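Local coordinates for uncharacterized protein (Bacteroides uniformis, PDB 4K61) that is of unknown function but belongs to the PepSY-like, putative beta-lactamase-inhibitor-like family and contains a long antiparallel beta sheet, at residues M54-W59 / N132-A137; E60-V65 / G81-V86; V98-G103 / I113-T118; L107-Q112 / A124-Y129. All blocks are in the same frame, centred on the assembly; numbering follows the deposited sequence. Where two conformers were deposited one is given.

Interaction 1: residues M54-W59 / N132-A137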
loop_
_atom_site.group_PDB
_atom_site.type_symbol
_atom_site.label_atom_id
_atom_site.label_comp_id
_atom_site.label_asym_id
_atom_site.label_seq_id
_atom_site.Cartn_x
_atom_site.Cartn_y
_atom_site.Cartn_z
HETATM N N MSE A 54 5.323 -0.995 -7.940
HETATM C CA MSE A 54 4.229 -0.576 -7.054
HETATM C C MSE A 54 4.748 0.542 -6.191
HETATM O O MSE A 54 5.941 0.568 -5.818
HETATM C CB MSE A 54 3.759 -1.763 -6.191
HETATM C CG MSE A 54 2.648 -1.333 -5.214
HETATM SE SE MSE A 54 1.694 -2.950 -4.593
HETATM C CE MSE A 54 3.189 -3.796 -3.584
ATOM N N GLN A 55 3.845 1.444 -5.810
ATOM C CA GLN A 55 4.101 2.414 -4.773
ATOM C C GLN A 55 2.896 2.469 -3.847
ATOM O O GLN A 55 1.769 2.352 -4.295
ATOM C CB GLN A 55 4.311 3.793 -5.368
ATOM C CG GLN A 55 4.415 4.918 -4.330
ATOM C CD GLN A 55 4.746 6.230 -5.006
ATOM O OE1 GLN A 55 5.907 6.520 -5.290
ATOM N NE2 GLN A 55 3.725 7.013 -5.295
ATOM N N GLN A 56 3.165 2.612 -2.568
ATOM C CA GLN A 56 2.127 2.758 -1.583
ATOM C C GLN A 56 2.361 4.000 -0.770
ATOM O O GLN A 56 3.460 4.263 -0.281
ATOM C CB GLN A 56 2.059 1.537 -0.683
ATOM C CG GLN A 56 1.586 0.289 -1.415
ATOM C CD GLN A 56 1.546 -0.934 -0.533
ATOM O OE1 GLN A 56 1.762 -0.882 0.677
ATOM N NE2 GLN A 56 1.274 -2.072 -1.151
ATOM N N THR A 57 1.285 4.758 -0.586
ATOM C CA THR A 57 1.310 5.889 0.340
ATOM C C THR A 57 0.371 5.588 1.502
ATOM O O THR A 57 -0.799 5.226 1.321
ATOM C CB THR A 57 0.833 7.153 -0.388
ATOM O OG1 THR A 57 1.680 7.382 -1.516
ATOM C CG2 THR A 57 0.851 8.361 0.503
ATOM N N ASP A 58 0.920 5.678 2.702
ATOM C CA ASP A 58 0.189 5.359 3.914
ATOM C C ASP A 58 -0.575 6.581 4.317
ATOM O O ASP A 58 -0.063 7.487 4.941
ATOM C CB ASP A 58 1.146 4.920 5.015
ATOM C CG ASP A 58 0.428 4.435 6.258
ATOM O OD1 ASP A 58 -0.809 4.516 6.314
ATOM O OD2 ASP A 58 1.113 3.968 7.195
ATOM N N TRP A 59 -1.838 6.589 3.932
ATOM C CA TRP A 59 -2.712 7.696 4.215
ATOM C C TRP A 59 -3.153 7.734 5.668
ATOM O O TRP A 59 -3.487 8.788 6.180
ATOM C CB TRP A 59 -3.937 7.619 3.309
ATOM C CG TRP A 59 -3.795 8.282 1.960
ATOM C CD1 TRP A 59 -2.924 9.287 1.598
ATOM C CD2 TRP A 59 -4.637 8.082 0.837
ATOM N NE1 TRP A 59 -3.137 9.653 0.288
ATOM C CE2 TRP A 59 -4.200 8.955 -0.191
ATOM C CE3 TRP A 59 -5.744 7.269 0.601
ATOM C CZ2 TRP A 59 -4.814 9.004 -1.446
ATOM C CZ3 TRP A 59 -6.320 7.284 -0.628
ATOM C CH2 TRP A 59 -5.873 8.166 -1.648
ATOM N N ASN A 132 1.854 -10.353 5.645
ATOM C CA ASN A 132 2.199 -9.076 4.995
ATOM C C ASN A 132 1.136 -8.713 3.959
ATOM O O ASN A 132 1.378 -8.781 2.755
ATOM C CB ASN A 132 3.593 -9.196 4.370
ATOM C CG ASN A 132 4.119 -7.878 3.827
ATOM O OD1 ASN A 132 3.768 -6.798 4.310
ATOM N ND2 ASN A 132 4.978 -7.965 2.820
ATOM N N PRO A 133 -0.074 -8.379 4.434
ATOM C CA PRO A 133 -1.236 -8.206 3.540
ATOM C C PRO A 133 -1.109 -7.110 2.467
ATOM O O PRO A 133 -1.745 -7.229 1.407
ATOM C CB PRO A 133 -2.381 -7.893 4.499
ATOM C CG PRO A 133 -1.745 -7.438 5.748
ATOM C CD PRO A 133 -0.408 -8.095 5.837
ATOM N N LEU A 134 -0.283 -6.098 2.714
ATOM C CA LEU A 134 -0.001 -5.081 1.676
ATOM C C LEU A 134 1.241 -5.386 0.867
ATOM O O LEU A 134 1.617 -4.620 -0.025
ATOM C CB LEU A 134 0.162 -3.695 2.294
ATOM C CG LEU A 134 -1.142 -3.106 2.805
ATOM C CD1 LEU A 134 -0.820 -1.887 3.627
ATOM C CD2 LEU A 134 -2.087 -2.792 1.656
ATOM N N GLY A 135 1.845 -6.548 1.119
ATOM C CA GLY A 135 2.980 -6.981 0.345
ATOM C C GLY A 135 2.665 -7.267 -1.102
ATOM O O GLY A 135 1.516 -7.322 -1.527
ATOM N N ALA A 136 3.731 -7.530 -1.848
ATOM C CA ALA A 136 3.685 -7.749 -3.298
ATOM C C ALA A 136 2.746 -8.877 -3.769
ATOM O O ALA A 136 2.176 -8.811 -4.874
ATOM C CB ALA A 136 5.104 -8.028 -3.781
ATOM N N ALA A 137 2.624 -9.923 -2.958
ATOM C CA ALA A 137 1.815 -11.099 -3.317
ATOM C C ALA A 137 0.342 -10.729 -3.550
ATOM O O ALA A 137 -0.336 -11.341 -4.379
ATOM C CB ALA A 137 1.932 -12.156 -2.231
#
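The carboxamide nitrogen of Q56 donates to the backbone carbonyl of L134, with NE2 and O 2.8 Å apart. The bond is nearly straight, 162° at the hydrogen. The donor lies in the carbonyl plane, on a lone pair of L134 O, and the acceptor lies close to the amide plane of Q56. CG of Q56 sits beside its backbone N (chi1 -68°), and the chain then runs extended. This carries the amide from the strand to the loop. The other amide atom, OE1 of Q56, rests 3.6 Å from CB of L134, with CD1 of the same leucine a little further off.

Next to it, selenomethionine M54 meets the segment 132-137 through its terminal methyl. CG is anti to the backbone N, and the bend at chi3 (66°) turns CE aside. CE lies 4.0 Å from L134 O and 4.0 Å from CA of A136. The L134 carbonyl therefore has a polar and an apolar neighbour from the same strand.

The loop itself is held by the bond from G135 N to N132 O, 2.8 Å long. F139 of the following helix touches M54, Q56 and L134, and A136 N is bonded to D27. The contact joins strand 52-58, inside the antiparallel sheet, to a type I beta turn, N132 to G135, that leads into the short, weakly bonded helix 136-139 near the C-terminus.

Interaction 2: residues E60-V65 / G81-V86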
loop_
_atom_site.group_PDB
_atom_site.type_symbol
_atom_site.label_atom_id
_atom_site.label_comp_id
_atom_site.label_asym_id
_atom_site.label_seq_id
_atom_site.Cartn_x
_atom_site.Cartn_y
_atom_site.Cartn_z
ATOM N N GLU A 60 -3.148 6.578 6.319
ATOM C CA GLU A 60 -3.457 6.401 7.729
ATOM C C GLU A 60 -4.946 6.509 8.082
ATOM O O GLU A 60 -5.465 5.637 8.798
ATOM C CB GLU A 60 -2.596 7.292 8.623
ATOM C CG GLU A 60 -1.232 6.689 8.857
ATOM C CD GLU A 60 -0.268 7.654 9.500
ATOM O OE1 GLU A 60 -0.670 8.344 10.464
ATOM O OE2 GLU A 60 0.891 7.703 9.042
ATOM N N THR A 61 -5.640 7.515 7.549
ATOM C CA THR A 61 -7.074 7.642 7.832
ATOM C C THR A 61 -7.907 7.808 6.579
ATOM O O THR A 61 -7.380 8.120 5.476
ATOM C CB THR A 61 -7.385 8.827 8.767
ATOM O OG1 THR A 61 -7.229 10.048 8.055
ATOM C CG2 THR A 61 -6.483 8.824 9.989
HETATM N N MSE A 62 -9.217 7.653 6.774
HETATM C CA MSE A 62 -10.179 7.780 5.683
HETATM C C MSE A 62 -10.272 9.212 5.217
HETATM O O MSE A 62 -10.854 9.469 4.169
HETATM C CB MSE A 62 -11.560 7.259 6.094
HETATM C CG MSE A 62 -11.543 5.775 6.476
HETATM SE SE MSE A 62 -11.220 4.671 4.879
HETATM C CE MSE A 62 -13.004 4.885 4.049
ATOM N N ASP A 63 -9.739 10.164 5.992
ATOM C CA ASP A 63 -9.731 11.591 5.630
ATOM C C ASP A 63 -9.165 11.843 4.231
ATOM O O ASP A 63 -9.535 12.801 3.576
ATOM C CB ASP A 63 -8.848 12.409 6.598
ATOM C CG ASP A 63 -9.415 12.506 8.014
ATOM O OD1 ASP A 63 -10.473 11.903 8.304
ATOM O OD2 ASP A 63 -8.769 13.209 8.831
ATOM N N GLU A 64 -8.267 10.966 3.802
ATOM C CA GLU A 64 -7.499 11.129 2.565
ATOM C C GLU A 64 -8.103 10.479 1.336
ATOM O O GLU A 64 -7.630 10.742 0.227
ATOM C CB GLU A 64 -6.097 10.569 2.755
ATOM C CG GLU A 64 -5.291 11.248 3.850
ATOM C CD GLU A 64 -4.855 12.654 3.478
ATOM O OE1 GLU A 64 -4.916 13.031 2.295
ATOM O OE2 GLU A 64 -4.413 13.395 4.366
ATOM N N VAL A 65 -9.163 9.698 1.507
ATOM C CA VAL A 65 -9.703 8.943 0.379
ATOM C C VAL A 65 -10.685 9.782 -0.427
ATOM O O VAL A 65 -11.226 10.763 0.062
ATOM C CB VAL A 65 -10.336 7.595 0.823
ATOM C CG1 VAL A 65 -9.375 6.793 1.698
ATOM C CG2 VAL A 65 -11.681 7.772 1.510
ATOM N N GLY A 81 -16.551 -2.313 11.357
ATOM C CA GLY A 81 -15.208 -2.453 11.924
ATOM C C GLY A 81 -14.491 -1.157 12.259
ATOM O O GLY A 81 -14.976 -0.069 11.970
HETATM N N MSE A 82 -13.321 -1.298 12.863
HETATM C CA MSE A 82 -12.429 -0.182 13.142
HETATM C C MSE A 82 -11.435 -0.102 12.002
HETATM O O MSE A 82 -10.735 -1.069 11.730
HETATM C CB MSE A 82 -11.710 -0.491 14.475
HETATM C CG MSE A 82 -12.481 -0.190 15.758
HETATM SE SE MSE A 82 -13.957 -1.486 16.079
HETATM C CE MSE A 82 -14.293 -1.301 18.012
ATOM N N VAL A 83 -11.331 1.055 11.351
ATOM C CA VAL A 83 -10.323 1.224 10.295
ATOM C C VAL A 83 -8.936 1.254 10.913
ATOM O O VAL A 83 -8.672 2.063 11.802
ATOM C CB VAL A 83 -10.553 2.496 9.454
ATOM C CG1 VAL A 83 -9.410 2.707 8.469
ATOM C CG2 VAL A 83 -11.873 2.377 8.718
ATOM N N GLN A 84 -8.062 0.355 10.476
ATOM C CA GLN A 84 -6.723 0.237 11.029
ATOM C C GLN A 84 -5.619 0.623 10.080
ATOM O O GLN A 84 -4.505 0.905 10.515
ATOM C CB GLN A 84 -6.469 -1.186 11.522
ATOM C CG GLN A 84 -7.306 -1.526 12.727
ATOM C CD GLN A 84 -7.187 -2.981 13.142
ATOM O OE1 GLN A 84 -6.693 -3.822 12.392
ATOM N NE2 GLN A 84 -7.682 -3.288 14.328
ATOM N N ASN A 85 -5.903 0.645 8.781
ATOM C CA ASN A 85 -4.934 1.107 7.797
ATOM C C ASN A 85 -5.652 1.553 6.545
ATOM O O ASN A 85 -6.695 0.996 6.185
ATOM C CB ASN A 85 -3.886 0.047 7.489
ATOM C CG ASN A 85 -2.771 0.551 6.539
ATOM O OD1 ASN A 85 -1.723 1.041 6.961
ATOM N ND2 ASN A 85 -3.012 0.422 5.237
ATOM N N VAL A 86 -5.125 2.616 5.935
ATOM C CA VAL A 86 -5.622 3.116 4.649
ATOM C C VAL A 86 -4.396 3.428 3.780
ATOM O O VAL A 86 -3.527 4.191 4.196
ATOM C CB VAL A 86 -6.481 4.384 4.798
ATOM C CG1 VAL A 86 -6.988 4.838 3.450
ATOM C CG2 VAL A 86 -7.648 4.090 5.733
#
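V86 meets V65 and selenomethionine M62 where the loop 60-65, with its 3-10 turn at 62-64, folds over strand 82-90 of the antiparallel sheet. V86 has the most surface buried here, and its two methyls divide the work. CG1 is anti to the backbone N (chi1 -179°) and reaches CG1 of V65 at 3.5 Å. CG2 lies beside the backbone N and meets SE of M62 at 3.7 Å. It also packs against the backbone carbon of T61, with CG2 and T61 C 3.8 Å apart. Both M62 and V65 cross V86 at about a right angle.

The M62 chain is bent at chi2 (-69°) and again at chi3, folding back instead of stretching out. Its CG touches CG2 of V83 at 4.1 Å, the longest of the three apolar contacts. V65 holds CG1 beside its own backbone N, while CG2 takes the crowded position between N and the carbonyl carbon. Y70 and F73 of helix 67-75 lie against M62, and V98 of the next strand touches both V65 and V86.

The loop keeps its shape through local bonds. T61 OG1 accepts from D63 N at 3.3 Å, an ST turn, and V65 N bonds to M62 O. On the strand, Q84 and N85 both face E101 in a classic beta bulge. At the start of the loop, E60 N donates to V86 O over 3.2 Å; it approaches in the carbonyl plane, on a lone pair, with 148° at the hydrogen.

Interaction 3: residues V98-G103 / I113-T118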
loop_
_atom_site.group_PDB
_atom_site.type_symbol
_atom_site.label_atom_id
_atom_site.label_comp_id
_atom_site.label_asym_id
_atom_site.label_seq_id
_atom_site.Cartn_x
_atom_site.Cartn_y
_atom_site.Cartn_z
ATOM N N VAL A 98 -7.479 1.956 -3.515
ATOM C CA VAL A 98 -7.479 2.294 -2.095
ATOM C C VAL A 98 -7.634 0.989 -1.297
ATOM O O VAL A 98 -8.651 0.301 -1.429
ATOM C CB VAL A 98 -8.611 3.247 -1.676
ATOM C CG1 VAL A 98 -8.474 3.649 -0.217
ATOM C CG2 VAL A 98 -8.625 4.489 -2.543
ATOM N N ALA A 99 -6.632 0.651 -0.494
ATOM C CA ALA A 99 -6.676 -0.559 0.305
ATOM C C ALA A 99 -7.030 -0.169 1.741
ATOM O O ALA A 99 -6.336 0.654 2.393
ATOM C CB ALA A 99 -5.358 -1.289 0.260
ATOM N N VAL A 100 -8.139 -0.711 2.229
ATOM C CA VAL A 100 -8.598 -0.397 3.589
ATOM C C VAL A 100 -8.546 -1.660 4.440
ATOM O O VAL A 100 -9.054 -2.704 4.034
ATOM C CB VAL A 100 -10.039 0.115 3.585
ATOM C CG1 VAL A 100 -10.480 0.367 5.005
ATOM C CG2 VAL A 100 -10.143 1.360 2.724
ATOM N N GLU A 101 -7.916 -1.571 5.613
ATOM C CA GLU A 101 -7.915 -2.693 6.551
ATOM C C GLU A 101 -8.775 -2.351 7.750
ATOM O O GLU A 101 -8.613 -1.274 8.337
ATOM C CB GLU A 101 -6.512 -3.078 7.010
ATOM C CG GLU A 101 -6.554 -4.386 7.789
ATOM C CD GLU A 101 -5.211 -5.107 7.885
ATOM O OE1 GLU A 101 -4.346 -4.900 6.998
ATOM O OE2 GLU A 101 -5.053 -5.934 8.819
ATOM N N VAL A 102 -9.682 -3.267 8.101
ATOM C CA VAL A 102 -10.537 -3.092 9.270
ATOM C C VAL A 102 -10.369 -4.236 10.255
ATOM O O VAL A 102 -10.184 -5.386 9.834
ATOM C CB VAL A 102 -12.018 -2.986 8.897
ATOM C CG1 VAL A 102 -12.254 -1.757 8.047
ATOM C CG2 VAL A 102 -12.513 -4.224 8.160
ATOM N N GLY A 103 -10.506 -3.916 11.541
ATOM C CA GLY A 103 -10.574 -4.893 12.621
ATOM C C GLY A 103 -12.021 -4.889 13.098
ATOM O O GLY A 103 -12.620 -3.833 13.236
ATOM N N ILE A 113 -10.001 -4.624 2.223
ATOM C CA ILE A 113 -10.937 -4.333 1.132
ATOM C C ILE A 113 -10.245 -3.410 0.129
ATOM O O ILE A 113 -9.685 -2.361 0.507
ATOM C CB ILE A 113 -12.219 -3.648 1.692
ATOM C CG1 ILE A 113 -12.815 -4.424 2.884
ATOM C CG2 ILE A 113 -13.270 -3.522 0.601
ATOM C CD1 ILE A 113 -12.477 -3.833 4.233
ATOM N N LEU A 114 -10.300 -3.792 -1.149
ATOM C CA LEU A 114 -9.682 -3.043 -2.238
ATOM C C LEU A 114 -10.769 -2.337 -3.034
ATOM O O LEU A 114 -11.696 -2.966 -3.490
ATOM C CB LEU A 114 -8.873 -3.952 -3.120
ATOM C CG LEU A 114 -7.841 -4.834 -2.435
ATOM C CD1 LEU A 114 -7.063 -5.600 -3.505
ATOM C CD2 LEU A 114 -6.908 -4.027 -1.540
ATOM N N PHE A 115 -10.643 -1.009 -3.109
ATOM C CA PHE A 115 -11.559 -0.162 -3.820
ATOM C C PHE A 115 -10.867 0.469 -5.030
ATOM O O PHE A 115 -9.690 0.866 -4.947
ATOM C CB PHE A 115 -12.001 0.997 -2.935
ATOM C CG PHE A 115 -12.805 0.608 -1.738
ATOM C CD1 PHE A 115 -12.189 0.295 -0.536
ATOM C CD2 PHE A 115 -14.196 0.588 -1.804
ATOM C CE1 PHE A 115 -12.952 -0.002 0.587
ATOM C CE2 PHE A 115 -14.950 0.251 -0.713
ATOM C CZ PHE A 115 -14.341 -0.035 0.491
ATOM N N THR A 116 -11.592 0.640 -6.129
ATOM C CA THR A 116 -11.143 1.538 -7.177
ATOM C C THR A 116 -11.286 2.986 -6.663
ATOM O O THR A 116 -11.978 3.228 -5.667
ATOM C CB THR A 116 -12.001 1.417 -8.449
ATOM O OG1 THR A 116 -13.336 1.842 -8.171
ATOM C CG2 THR A 116 -12.024 -0.018 -8.929
ATOM N N PRO A 117 -10.656 3.943 -7.354
ATOM C CA PRO A 117 -10.767 5.327 -6.877
ATOM C C PRO A 117 -12.196 5.878 -6.930
ATOM O O PRO A 117 -12.491 6.872 -6.263
ATOM C CB PRO A 117 -9.822 6.088 -7.818
ATOM C CG PRO A 117 -8.838 5.058 -8.286
ATOM C CD PRO A 117 -9.689 3.831 -8.458
ATOM N N THR A 118 -13.080 5.248 -7.701
ATOM C CA THR A 118 -14.489 5.647 -7.750
ATOM C C THR A 118 -15.374 4.824 -6.807
ATOM O O THR A 118 -16.585 4.916 -6.861
ATOM C CB THR A 118 -15.049 5.572 -9.197
ATOM O OG1 THR A 118 -14.763 4.297 -9.787
ATOM C CG2 THR A 118 -14.439 6.667 -10.065
#
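V98 pairs with F115 and V100 with I113, and all four side chains lie on one face of the sheet. V98 and I113 have the most surface buried, 75 Å² each. Both pairs are antiparallel and hydrogen-bonded. V98 N bonds to F115 O and F115 N to V98 O, each 2.9 Å. V100 and I113 exchange a second such pair, with V100 N to I113 O the straightest at 174°.

V98 meets F115 mainly at the base of the side chains, CB to CB 4.3 Å. The F115 ring reaches diagonally across to V100, crossing it obliquely, and CG2 of V100 comes within 3.8 Å of CE1 of F115. V98 O lies at the ring edge, in its plane. I113 holds CG1 beside its backbone N (chi1 -50°), and CD1 beyond it touches CG2 of V102 at 3.9 Å.

A99 and L114 form the non-hydrogen-bonded pair between them. Their side chains lie on the other face, where CD2 of L114 packs on CB of A99 at 3.6 Å. V69 and F73 of helix 67-75 cover parts of the V98 and F115 face. This is the apolar core of an antiparallel beta hairpin, strands 97-103 and 110-115, packed on a helix.

Interaction 4: residues L107-Q112 / A124-Y129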
loop_
_atom_site.group_PDB
_atom_site.type_symbol
_atom_site.label_atom_id
_atom_site.label_comp_id
_atom_site.label_asym_id
_atom_site.label_seq_id
_atom_site.Cartn_x
_atom_site.Cartn_y
_atom_site.Cartn_z
ATOM N N LEU A 107 -12.561 -8.494 17.719
ATOM C CA LEU A 107 -11.152 -8.465 18.021
ATOM C C LEU A 107 -10.127 -9.089 17.045
ATOM O O LEU A 107 -9.370 -8.336 16.457
ATOM C CB LEU A 107 -10.942 -8.962 19.452
ATOM C CG LEU A 107 -11.348 -7.996 20.577
ATOM C CD1 LEU A 107 -11.554 -6.542 20.137
ATOM C CD2 LEU A 107 -12.559 -8.528 21.336
ATOM N N GLN A 108 -10.032 -10.413 16.906
ATOM C CA GLN A 108 -8.930 -11.007 16.133
ATOM C C GLN A 108 -9.100 -10.682 14.636
ATOM O O GLN A 108 -8.140 -10.380 13.941
ATOM C CB GLN A 108 -8.837 -12.544 16.315
ATOM C CG GLN A 108 -9.202 -13.124 17.671
ATOM C CD GLN A 108 -10.500 -13.876 17.647
ATOM O OE1 GLN A 108 -10.781 -14.612 16.705
ATOM N NE2 GLN A 108 -11.305 -13.695 18.678
ATOM N N THR A 109 -10.337 -10.737 14.183
ATOM C CA THR A 109 -10.630 -10.720 12.745
ATOM C C THR A 109 -10.249 -9.428 12.012
ATOM O O THR A 109 -10.684 -8.346 12.396
ATOM C CB THR A 109 -12.114 -11.019 12.507
ATOM O OG1 THR A 109 -12.469 -12.203 13.219
ATOM C CG2 THR A 109 -12.393 -11.253 11.044
ATOM N N LYS A 110 -9.463 -9.558 10.936
ATOM C CA LYS A 110 -9.095 -8.420 10.100
ATOM C C LYS A 110 -9.487 -8.679 8.638
ATOM O O LYS A 110 -9.308 -9.799 8.149
ATOM C CB LYS A 110 -7.612 -8.146 10.216
ATOM C CG LYS A 110 -7.206 -7.665 11.622
ATOM C CD LYS A 110 -5.707 -7.564 11.788
ATOM C CE LYS A 110 -5.240 -6.676 12.935
ATOM N NZ LYS A 110 -6.161 -6.704 14.095
ATOM N N TYR A 111 -10.031 -7.657 7.990
ATOM C CA TYR A 111 -10.360 -7.714 6.561
ATOM C C TYR A 111 -9.618 -6.635 5.811
ATOM O O TYR A 111 -9.388 -5.524 6.342
ATOM C CB TYR A 111 -11.862 -7.529 6.298
ATOM C CG TYR A 111 -12.728 -8.593 6.904
ATOM C CD1 TYR A 111 -12.822 -9.858 6.318
ATOM C CD2 TYR A 111 -13.443 -8.360 8.061
ATOM C CE1 TYR A 111 -13.593 -10.870 6.882
ATOM C CE2 TYR A 111 -14.238 -9.359 8.625
ATOM C CZ TYR A 111 -14.306 -10.608 8.029
ATOM O OH TYR A 111 -15.081 -11.587 8.591
ATOM N N GLN A 112 -9.209 -6.964 4.599
ATOM C CA GLN A 112 -8.661 -6.000 3.683
ATOM C C GLN A 112 -9.604 -5.854 2.497
ATOM O O GLN A 112 -9.929 -6.854 1.814
ATOM C CB GLN A 112 -7.304 -6.427 3.204
ATOM C CG GLN A 112 -6.679 -5.469 2.189
ATOM C CD GLN A 112 -5.464 -6.108 1.533
ATOM O OE1 GLN A 112 -5.586 -6.970 0.636
ATOM N NE2 GLN A 112 -4.298 -5.687 1.968
ATOM N N ALA A 124 -12.198 -8.395 -1.475
ATOM C CA ALA A 124 -12.121 -8.319 -0.005
ATOM C C ALA A 124 -11.626 -9.660 0.480
ATOM O O ALA A 124 -12.028 -10.719 -0.042
ATOM C CB ALA A 124 -13.473 -7.983 0.599
ATOM N N ARG A 125 -10.779 -9.640 1.502
ATOM C CA ARG A 125 -10.203 -10.844 2.041
ATOM C C ARG A 125 -10.092 -10.790 3.553
ATOM O O ARG A 125 -9.847 -9.715 4.117
ATOM C CB ARG A 125 -8.819 -11.047 1.476
ATOM C CG ARG A 125 -8.869 -11.475 0.008
ATOM C CD ARG A 125 -7.482 -11.793 -0.529
ATOM N NE ARG A 125 -6.583 -10.679 -0.282
ATOM C CZ ARG A 125 -5.262 -10.767 -0.347
ATOM N NH1 ARG A 125 -4.690 -11.916 -0.703
ATOM N NH2 ARG A 125 -4.511 -9.697 -0.084
ATOM N N ASN A 126 -10.272 -11.952 4.159
ATOM C CA ASN A 126 -9.947 -12.119 5.569
ATOM C C ASN A 126 -8.439 -12.247 5.643
ATOM O O ASN A 126 -7.858 -13.253 5.202
ATOM C CB ASN A 126 -10.654 -13.337 6.122
ATOM C CG ASN A 126 -10.407 -13.530 7.594
ATOM O OD1 ASN A 126 -9.317 -13.240 8.086
ATOM N ND2 ASN A 126 -11.396 -14.093 8.287
ATOM N N VAL A 127 -7.794 -11.266 6.237
ATOM C CA VAL A 127 -6.333 -11.247 6.309
ATOM C C VAL A 127 -5.799 -11.487 7.719
ATOM O O VAL A 127 -4.624 -11.221 7.970
ATOM C CB VAL A 127 -5.727 -9.941 5.732
ATOM C CG1 VAL A 127 -6.006 -9.852 4.241
ATOM C CG2 VAL A 127 -6.220 -8.673 6.447
ATOM N N THR A 128 -6.663 -11.930 8.619
ATOM C CA THR A 128 -6.306 -12.207 10.015
ATOM C C THR A 128 -5.000 -12.980 10.130
ATOM O O THR A 128 -4.164 -12.676 10.987
ATOM C CB THR A 128 -7.404 -12.998 10.708
ATOM O OG1 THR A 128 -8.649 -12.320 10.553
ATOM C CG2 THR A 128 -7.110 -13.180 12.196
ATOM N N TYR A 129 -4.827 -13.985 9.279
ATOM C CA TYR A 129 -3.677 -14.872 9.383
ATOM C C TYR A 129 -2.722 -14.703 8.199
ATOM O O TYR A 129 -1.958 -15.613 7.857
ATOM C CB TYR A 129 -4.186 -16.302 9.551
ATOM C CG TYR A 129 -5.125 -16.427 10.728
ATOM C CD1 TYR A 129 -4.645 -16.294 12.021
ATOM C CD2 TYR A 129 -6.495 -16.593 10.549
ATOM C CE1 TYR A 129 -5.492 -16.394 13.117
ATOM C CE2 TYR A 129 -7.357 -16.678 11.637
ATOM C CZ TYR A 129 -6.832 -16.581 12.924
ATOM O OH TYR A 129 -7.652 -16.689 14.025
HETATM O O HOH W 1 -14.285 -14.285 7.049
HETATM O O HOH W 2 -8.175 -7.931 -0.362
#
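T128 takes the place of a strand residue by bonding through its side chain: K110 N donates to T128 OG1 at 2.9 Å, almost straight (168°). OG1 in turn donates to N126 OD1, 2.7 Å away. That oxygen also accepts from T128 N in an Asx turn, so two donors grip it. K110 O accepts from V127 N at 2.8 Å, with the donor tilted from the carbonyl plane.

Before this turn the strands pair regularly. Q112 and R125 exchange two backbone bonds, and their side chains run side by side, pointing the same way. R125 NH2 donates to Q112 OE1 at 3.0 Å, with the oxygen at the guanidinium edge and in its plane. A water receives from R125 NE and donates to both Q112 OE1 and Q112 O. On the other face, CD1 of Y111 lies 3.7 Å from CA of N126, and a second water joins Y111 OH to N126 ND2.

Q112 NE2 bonds to P133 O, and R125 NH2 also reaches T138. The Q112 amide is thus held at both ends, which fixes its flip: oxygen to the arginine and water, nitrogen to the P133 carbonyl.

Overall arrangement
All four contacts reach one antiparallel sheet. Interactions 2 and 3 lie closest, centres about 9 Å apart, on neighbouring strands, 82-90 and 97-103, joined by backbone bonds: M82 N lies 2.7 Å from G103 O, and Q84 N 2.7 Å from E101 O. Interactions 3 and 4 both use strand 110-115, and V102 N approaches Y111 O at 2.9 Å. Interaction 1 encloses the others along the chain. Its loop returns to the sheet, where CB of P133 lies 4.1 Å from CB of V127 in interaction 4 and CD2 of L134 lies 3.9 Å from CB of A99 in interaction 3. W59 leads directly into interaction 2, and its CG is 3.3 Å from CB of E64.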